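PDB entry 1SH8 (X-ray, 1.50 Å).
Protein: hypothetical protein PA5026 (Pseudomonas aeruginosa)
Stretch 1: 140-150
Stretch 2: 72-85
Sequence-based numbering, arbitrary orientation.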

ATOM      1  N   SER A 140      -4.173  -3.414  10.124  1.00  7.38           N
ATOM      2  CA  SER A 140      -2.794  -3.562   9.667  1.00  6.94           C
ATOM      3  C   SER A 140      -1.797  -3.877  10.778  1.00  6.64           C
ATOM      4  O   SER A 140      -2.045  -3.617  11.955  1.00  6.41           O
ATOM      5  CB  SER A 140      -2.338  -2.277   8.961  1.00  7.76           C
ATOM      6  OG  SER A 140      -2.301  -1.186   9.872  1.00  8.51           O
ATOM      7  N   ALA A 141      -0.666  -4.440  10.376  1.00  7.03           N
ATOM      8  CA  ALA A 141       0.433  -4.761  11.281  1.00  6.37           C
ATOM      9  C   ALA A 141       1.670  -4.378  10.474  1.00  6.55           C
ATOM     10  O   ALA A 141       1.857  -4.867   9.356  1.00  6.91           O
ATOM     11  CB  ALA A 141       0.442  -6.256  11.615  1.00  6.91           C
ATOM     12  N   ALA A 142       2.506  -3.502  11.022  1.00  6.16           N
ATOM     13  CA  ALA A 142       3.686  -3.054  10.290  1.00  5.89           C
ATOM     14  C   ALA A 142       4.941  -2.908  11.136  1.00  6.66           C
ATOM     15  O   ALA A 142       4.869  -2.608  12.330  1.00  7.29           O
ATOM     16  CB  ALA A 142       3.384  -1.733   9.616  1.00  7.01           C
ATOM     17  N   LEU A 143       6.088  -3.112  10.493  1.00  6.64           N
ATOM     18  CA  LEU A 143       7.386  -2.991  11.147  1.00  6.42           C
ATOM     19  C   LEU A 143       8.132  -1.831  10.509  1.00  7.01           C
ATOM     20  O   LEU A 143       8.317  -1.796   9.291  1.00  6.67           O
ATOM     21  CB  LEU A 143       8.209  -4.273  10.970  1.00  5.73           C
ATOM     22  CG  LEU A 143       9.608  -4.292  11.601  1.00  7.58           C
ATOM     23  CD1 LEU A 143       9.509  -4.182  13.122  1.00  6.69           C
ATOM     24  CD2 LEU A 143      10.320  -5.575  11.213  1.00  6.45           C
ATOM     25  N   TYR A 144       8.550  -0.886  11.345  1.00  7.34           N
ATOM     26  CA  TYR A 144       9.287   0.290  10.903  1.00  7.70           C
ATOM     27  C   TYR A 144      10.654   0.288  11.548  1.00  8.29           C
ATOM     28  O   TYR A 144      10.886  -0.374  12.560  1.00  7.88           O
ATOM     29  CB  TYR A 144       8.575   1.574  11.340  1.00  7.07           C
ATOM     30  CG  TYR A 144       7.211   1.755  10.742  1.00  7.56           C
ATOM     31  CD1 TYR A 144       7.046   2.411   9.518  1.00  7.99           C
ATOM     32  CD2 TYR A 144       6.078   1.245  11.382  1.00  7.70           C
ATOM     33  CE1 TYR A 144       5.776   2.554   8.944  1.00  7.83           C
ATOM     34  CE2 TYR A 144       4.807   1.381  10.817  1.00  7.42           C
ATOM     35  CZ  TYR A 144       4.670   2.035   9.598  1.00  8.52           C
ATOM     36  OH  TYR A 144       3.424   2.150   9.027  1.00  9.60           O
ATOM     37  N   GLN A 145      11.554   1.060  10.964  1.00  9.04           N
ATOM     38  CA  GLN A 145      12.886   1.189  11.502  1.00 10.47           C
ATOM     39  C   GLN A 145      13.174   2.682  11.606  1.00 10.37           C
ATOM     40  O   GLN A 145      12.879   3.438  10.677  1.00 10.94           O
ATOM     41  CB  GLN A 145      13.887   0.531  10.556  1.00 13.55           C
ATOM     42  CG  GLN A 145      15.003  -0.213  11.244  1.00 19.50           C
ATOM     43  CD  GLN A 145      15.921  -0.887  10.252  1.00 18.97           C
ATOM     44  OE1 GLN A 145      16.634  -0.223   9.507  1.00 20.48           O
ATOM     45  NE2 GLN A 145      15.896  -2.212  10.226  1.00 21.81           N
ATOM     46  N   LEU A 146      13.698   3.108  12.752  1.00 10.24           N
ATOM     47  CA  LEU A 146      14.091   4.503  12.955  1.00 10.83           C
ATOM     48  C   LEU A 146      15.597   4.430  12.697  1.00 11.39           C
ATOM     49  O   LEU A 146      16.308   3.683  13.373  1.00 11.43           O
ATOM     50  CB  LEU A 146      13.825   4.947  14.400  1.00 10.55           C
ATOM     51  CG  LEU A 146      14.188   6.396  14.741  1.00 12.56           C
ATOM     52  CD1 LEU A 146      13.301   7.355  13.947  1.00 11.38           C
ATOM     53  CD2 LEU A 146      14.017   6.629  16.238  1.00 12.47           C
ATOM     54  N   ARG A 147      16.084   5.183  11.716  1.00 10.26           N
ATOM     55  CA  ARG A 147      17.501   5.127  11.381  1.00 12.29           C
ATOM     56  C   ARG A 147      18.184   6.475  11.440  1.00 13.22           C
ATOM     57  O   ARG A 147      17.577   7.501  11.152  1.00 12.10           O
ATOM     58  CB  ARG A 147      17.683   4.557   9.971  1.00 12.69           C
ATOM     59  CG  ARG A 147      17.067   3.179   9.763  1.00 15.20           C
ATOM     60  CD  ARG A 147      17.231   2.725   8.323  1.00 18.02           C
ATOM     61  NE  ARG A 147      18.634   2.645   7.921  1.00 21.86           N
ATOM     62  CZ  ARG A 147      19.469   1.669   8.271  1.00 24.57           C
ATOM     63  NH1 ARG A 147      19.054   0.668   9.038  1.00 24.35           N
ATOM     64  NH2 ARG A 147      20.727   1.692   7.851  1.00 25.54           N
ATOM     65  N   SER A 148      19.457   6.471  11.812  1.00 14.59           N
ATOM     66  CA  SER A 148      20.204   7.715  11.846  1.00 16.26           C
ATOM     67  C   SER A 148      20.845   7.863  10.473  1.00 16.35           C
ATOM     68  O   SER A 148      21.088   6.874   9.777  1.00 14.38           O
ATOM     69  CB  SER A 148      21.282   7.677  12.934  1.00 18.02           C
ATOM     70  OG  SER A 148      22.209   6.635  12.698  1.00 23.93           O
ATOM     71  N   HIS A 149      21.091   9.098  10.062  1.00 17.77           N
ATOM     72  CA  HIS A 149      21.721   9.330   8.774  1.00 19.10           C
ATOM     73  C   HIS A 149      23.194   8.954   8.889  1.00 20.81           C
ATOM     74  O   HIS A 149      23.849   9.276   9.879  1.00 22.89           O
ATOM     75  CB  HIS A 149      21.583  10.803   8.380  1.00 19.09           C
ATOM     76  CG  HIS A 149      20.192  11.193   7.990  1.00 18.60           C
ATOM     77  ND1 HIS A 149      19.645  10.872   6.765  1.00 17.48           N
ATOM     78  CD2 HIS A 149      19.234  11.872   8.664  1.00 17.73           C
ATOM     79  CE1 HIS A 149      18.410  11.339   6.701  1.00 19.07           C
ATOM     80  NE2 HIS A 149      18.137  11.951   7.840  1.00 18.65           N
ATOM     81  N   ALA A 150      23.710   8.251   7.889  1.00 22.55           N
ATOM     82  CA  ALA A 150      25.111   7.857   7.906  1.00 24.89           C
ATOM     83  C   ALA A 150      25.945   9.047   7.449  1.00 26.10           C
ATOM     84  O   ALA A 150      25.447   9.944   6.764  1.00 26.03           O
ATOM     85  CB  ALA A 150      25.341   6.668   6.980  1.00 25.67           C
TER
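Stretch 2, residues 72-85: SFDSARFYPIVKEM

Neighbouring antiparallel strands illustrate a general rule: the backbone fixes the register, and side chains alternating between two faces decide what is apolar and what is polar. In PA5026 the strand 78-85 lies beside 140-148, with an angle of 149° between their N-to-C directions and a closest axial approach of 4.5 Å.

The apolar centre is on the face that carries A142, Y144, L146 and S148 from one strand and F78, P80, V82 and M85 from the other. L146 extends its t,p side chain so that CD1 meets F78 CB at 3.6 Å, while CD2 lies over the face of the F73 ring, 3.8 Å from F73 CD1 and almost on the ring normal. F73 belongs to the loop that precedes the strand, so the leucine is held by residues from both segments. Further along the same face, Y144 CE1 packs on V82 CB at 3.7 Å, and the M85 methyl closes the row, with M85 CE 3.2 Å from A142 CB.

Beneath the side chains runs the hydrogen-bonded ladder. R147 and Y79 exchange two bonds, Y79 N to R147 O at 2.8 Å and R147 N to Y79 O at 2.9 Å; Q145 and I81 do likewise, I81 N to Q145 O at 3.0 Å and Q145 N to I81 O at 2.9 Å. Then the register slips by one. L143 O accepts from K83 N at 2.8 Å, but L143 N donates to E84 O at 2.9 Å, and the extra residue is accommodated as a beta bulge in which K83 adopts phi/psi of -93/-47. Beyond it, A142 pairs with M85, their CA atoms 4.1 Å apart.

The other face is more mixed. Q145 CB touches I81 CG1 at 3.7 Å, and R147 CB covers the face of the Y79 ring. The p rotamer of Y79 brings its hydroxyl within reach of the arginine, so that R147 NE donates to Y79 OH at 3.1 Å; R147 NH1 also donates to Q145 OE1 at 2.6 Å, tying the guanidinium to its own strand. Water 4 links Q145 OE1 to K83 NZ.

At the polar edge the strand pairing frays. H149 N makes only a weak bond to R77 O, at 3.4 Å, while H149 CE1 approaches Y79 CD2 to 3.4 Å. Water 2 bridges H149 NE2 and F78 O, at 2.8 and 2.7 Å, extending the contact through solvent where direct pairing ends.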

ATOM      1  N   SER A  72       7.362  12.639  17.295  1.00  8.54           N
ATOM      2  CA  SER A  72       8.059  12.079  18.445  1.00  8.94           C
ATOM      3  C   SER A  72       9.582  12.059  18.457  1.00 10.20           C
ATOM      4  O   SER A  72      10.185  11.956  19.528  1.00 10.75           O
ATOM      5  CB  SER A  72       7.549  10.655  18.679  1.00  9.42           C
ATOM      6  OG  SER A  72       6.137  10.609  18.575  1.00  8.84           O
ATOM      7  N   PHE A  73      10.203  12.146  17.287  1.00  9.32           N
ATOM      8  CA  PHE A  73      11.658  12.093  17.220  1.00  9.87           C
ATOM      9  C   PHE A  73      12.281  13.298  16.532  1.00  9.98           C
ATOM     10  O   PHE A  73      11.586  14.099  15.909  1.00  9.92           O
ATOM     11  CB  PHE A  73      12.090  10.823  16.480  1.00  9.93           C
ATOM     12  CG  PHE A  73      11.589   9.557  17.109  1.00 10.88           C
ATOM     13  CD1 PHE A  73      12.090   9.130  18.338  1.00 12.95           C
ATOM     14  CD2 PHE A  73      10.602   8.800  16.486  1.00 11.86           C
ATOM     15  CE1 PHE A  73      11.612   7.961  18.940  1.00 12.52           C
ATOM     16  CE2 PHE A  73      10.119   7.635  17.077  1.00 12.61           C
ATOM     17  CZ  PHE A  73      10.629   7.217  18.310  1.00 11.97           C
ATOM     18  N   ASP A  74      13.602  13.420  16.681  1.00  9.32           N
ATOM     19  CA  ASP A  74      14.376  14.481  16.037  1.00  9.42           C
ATOM     20  C   ASP A  74      14.309  14.057  14.575  1.00  9.31           C
ATOM     21  O   ASP A  74      15.003  13.125  14.168  1.00 10.04           O
ATOM     22  CB  ASP A  74      15.823  14.433  16.527  1.00 10.09           C
ATOM     23  CG  ASP A  74      16.692  15.505  15.896  1.00 10.31           C
ATOM     24  OD1 ASP A  74      16.523  15.771  14.686  1.00  9.00           O
ATOM     25  OD2 ASP A  74      17.552  16.065  16.614  1.00 11.16           O
ATOM     26  N   SER A  75      13.475  14.739  13.793  1.00 10.93           N
ATOM     27  CA  SER A  75      13.266  14.379  12.395  1.00 11.70           C
ATOM     28  C   SER A  75      14.327  14.802  11.387  1.00 12.12           C
ATOM     29  O   SER A  75      14.132  14.661  10.183  1.00 12.64           O
ATOM     30  CB  SER A  75      11.882  14.857  11.941  1.00 12.42           C
ATOM     31  OG  SER A  75      11.661  16.200  12.316  1.00 12.88           O
ATOM     32  N   ALA A  76      15.445  15.320  11.877  1.00 11.29           N
ATOM     33  CA  ALA A  76      16.544  15.702  11.004  1.00 10.44           C
ATOM     34  C   ALA A  76      17.669  14.709  11.292  1.00 11.31           C
ATOM     35  O   ALA A  76      18.384  14.280  10.387  1.00 10.83           O
ATOM     36  CB  ALA A  76      16.996  17.125  11.305  1.00 11.94           C
ATOM     37  N   ARG A  77      17.804  14.329  12.562  1.00 10.94           N
ATOM     38  CA  ARG A  77      18.833  13.378  12.981  1.00 11.32           C
ATOM     39  C   ARG A  77      18.519  11.954  12.510  1.00 11.28           C
ATOM     40  O   ARG A  77      19.420  11.191  12.151  1.00 11.77           O
ATOM     41  CB  ARG A  77      18.958  13.386  14.505  1.00 11.62           C
ATOM     42  CG  ARG A  77      20.014  12.431  15.025  1.00 13.76           C
ATOM     43  CD  ARG A  77      20.019  12.352  16.543  1.00 15.97           C
ATOM     44  NE  ARG A  77      21.073  11.460  17.029  1.00 17.12           N
ATOM     45  CZ  ARG A  77      21.144  10.987  18.271  1.00 19.48           C
ATOM     46  NH1 ARG A  77      20.219  11.317  19.167  1.00 21.25           N
ATOM     47  NH2 ARG A  77      22.139  10.179  18.619  1.00 20.12           N
ATOM     48  N   PHE A  78      17.233  11.613  12.512  1.00 10.47           N
ATOM     49  CA  PHE A  78      16.766  10.286  12.109  1.00  9.42           C
ATOM     50  C   PHE A  78      15.769  10.371  10.963  1.00 10.11           C
ATOM     51  O   PHE A  78      15.279  11.441  10.617  1.00  9.73           O
ATOM     52  CB  PHE A  78      16.045   9.595  13.274  1.00  9.76           C
ATOM     53  CG  PHE A  78      16.867   9.460  14.519  1.00 10.45           C
ATOM     54  CD1 PHE A  78      17.965   8.604  14.558  1.00 11.14           C
ATOM     55  CD2 PHE A  78      16.533  10.179  15.662  1.00 12.18           C
ATOM     56  CE1 PHE A  78      18.716   8.466  15.717  1.00 12.84           C
ATOM     57  CE2 PHE A  78      17.282  10.048  16.833  1.00 14.17           C
ATOM     58  CZ  PHE A  78      18.373   9.190  16.859  1.00 14.54           C
ATOM     59  N   TYR A  79      15.469   9.215  10.382  1.00  9.86           N
ATOM     60  CA  TYR A  79      14.466   9.121   9.333  1.00  9.21           C
ATOM     61  C   TYR A  79      13.856   7.741   9.496  1.00  9.99           C
ATOM     62  O   TYR A  79      14.517   6.811   9.966  1.00  9.95           O
ATOM     63  CB  TYR A  79      15.075   9.298   7.938  1.00  9.78           C
ATOM     64  CG  TYR A  79      16.009   8.200   7.498  1.00 10.61           C
ATOM     65  CD1 TYR A  79      15.541   7.105   6.772  1.00 10.53           C
ATOM     66  CD2 TYR A  79      17.369   8.273   7.782  1.00 11.11           C
ATOM     67  CE1 TYR A  79      16.416   6.112   6.332  1.00 11.10           C
ATOM     68  CE2 TYR A  79      18.248   7.292   7.352  1.00 12.14           C
ATOM     69  CZ  TYR A  79      17.767   6.214   6.626  1.00 12.60           C
ATOM     70  OH  TYR A  79      18.654   5.252   6.190  1.00 13.42           O
ATOM     71  N   PRO A  80      12.567   7.603   9.158  1.00  9.38           N
ATOM     72  CA  PRO A  80      11.912   6.303   9.287  1.00  8.99           C
ATOM     73  C   PRO A  80      11.789   5.589   7.946  1.00  9.36           C
ATOM     74  O   PRO A  80      11.801   6.220   6.892  1.00  9.75           O
ATOM     75  CB  PRO A  80      10.549   6.680   9.842  1.00  8.65           C
ATOM     76  CG  PRO A  80      10.234   7.942   9.052  1.00  7.89           C
ATOM     77  CD  PRO A  80      11.572   8.688   9.021  1.00  9.32           C
ATOM     78  N   ILE A  81      11.694   4.268   7.994  1.00  8.81           N
ATOM     79  CA  ILE A  81      11.471   3.478   6.792  1.00  9.46           C
ATOM     80  C   ILE A  81      10.557   2.340   7.211  1.00  9.20           C
ATOM     81  O   ILE A  81      10.615   1.874   8.353  1.00 10.61           O
ATOM     82  CB  ILE A  81      12.759   2.860   6.192  1.00 12.04           C
ATOM     83  CG1 ILE A  81      13.482   2.021   7.241  1.00 14.39           C
ATOM     84  CG2 ILE A  81      13.648   3.942   5.628  1.00 15.55           C
ATOM     85  CD1 ILE A  81      14.633   1.224   6.671  1.00 19.65           C
ATOM     86  N   VAL A  82       9.691   1.911   6.308  1.00  8.03           N
ATOM     87  CA  VAL A  82       8.815   0.798   6.620  1.00  8.39           C
ATOM     88  C   VAL A  82       9.512  -0.446   6.062  1.00  8.31           C
ATOM     89  O   VAL A  82       9.991  -0.435   4.927  1.00  9.28           O
ATOM     90  CB  VAL A  82       7.398   1.000   6.005  1.00  7.73           C
ATOM     91  CG1 VAL A  82       7.486   1.225   4.503  1.00  8.28           C
ATOM     92  CG2 VAL A  82       6.520  -0.200   6.334  1.00  8.23           C
ATOM     93  N   LYS A  83       9.603  -1.499   6.873  1.00  7.26           N
ATOM     94  CA  LYS A  83      10.272  -2.733   6.458  1.00  8.33           C
ATOM     95  C   LYS A  83       9.309  -3.754   5.866  1.00  8.63           C
ATOM     96  O   LYS A  83       9.594  -4.373   4.842  1.00  8.69           O
ATOM     97  CB  LYS A  83      11.005  -3.366   7.644  1.00 10.89           C
ATOM     98  CG  LYS A  83      12.071  -2.485   8.284  1.00 14.89           C
ATOM     99  CD  LYS A  83      13.061  -1.954   7.259  1.00 19.50           C
ATOM    100  CE  LYS A  83      13.793  -3.079   6.538  1.00 22.84           C
ATOM    101  NZ  LYS A  83      14.751  -2.548   5.522  1.00 26.80           N
ATOM    102  N   GLU A  84       8.186  -3.964   6.546  1.00  8.40           N
ATOM    103  CA  GLU A  84       7.166  -4.885   6.062  1.00  8.95           C
ATOM    104  C   GLU A  84       5.833  -4.538   6.678  1.00  7.97           C
ATOM    105  O   GLU A  84       5.770  -3.928   7.745  1.00  8.31           O
ATOM    106  CB  GLU A  84       7.538  -6.349   6.325  1.00 11.22           C
ATOM    107  CG  GLU A  84       8.265  -6.635   7.608  1.00 13.95           C
ATOM    108  CD  GLU A  84       8.817  -8.060   7.643  1.00 15.28           C
ATOM    109  OE1 GLU A  84       9.708  -8.390   6.824  1.00 17.46           O
ATOM    110  OE2 GLU A  84       8.355  -8.853   8.485  1.00 14.41           O
ATOM    111  N   MET A  85       4.763  -4.907   5.989  1.00  6.74           N
ATOM    112  CA  MET A  85       3.435  -4.572   6.462  1.00  7.07           C
ATOM    113  C   MET A  85       2.387  -5.500   5.881  1.00  7.83           C
ATOM    114  O   MET A  85       2.451  -5.879   4.709  1.00  7.74           O
ATOM    115  CB  MET A  85       3.117  -3.122   6.081  1.00  7.08           C
ATOM    116  CG  MET A  85       1.758  -2.599   6.536  1.00  9.54           C
ATOM    117  SD  MET A  85       1.566  -0.801   6.244  1.00  6.22           S
ATOM    118  CE  MET A  85       2.989  -0.188   6.875  1.00 17.43           C
TER
HETATM  119  O   HOH W   1      21.968  11.503  12.158  1.00 34.81           O
HETATM  120  O   HOH W   2      15.525  12.880   8.295  1.00 20.98           O
HETATM  121  O   HOH W   3      21.357   5.259   7.263  1.00 27.55           O
HETATM  122  O   HOH W   4      16.903  -1.120   6.653  1.00 44.63           O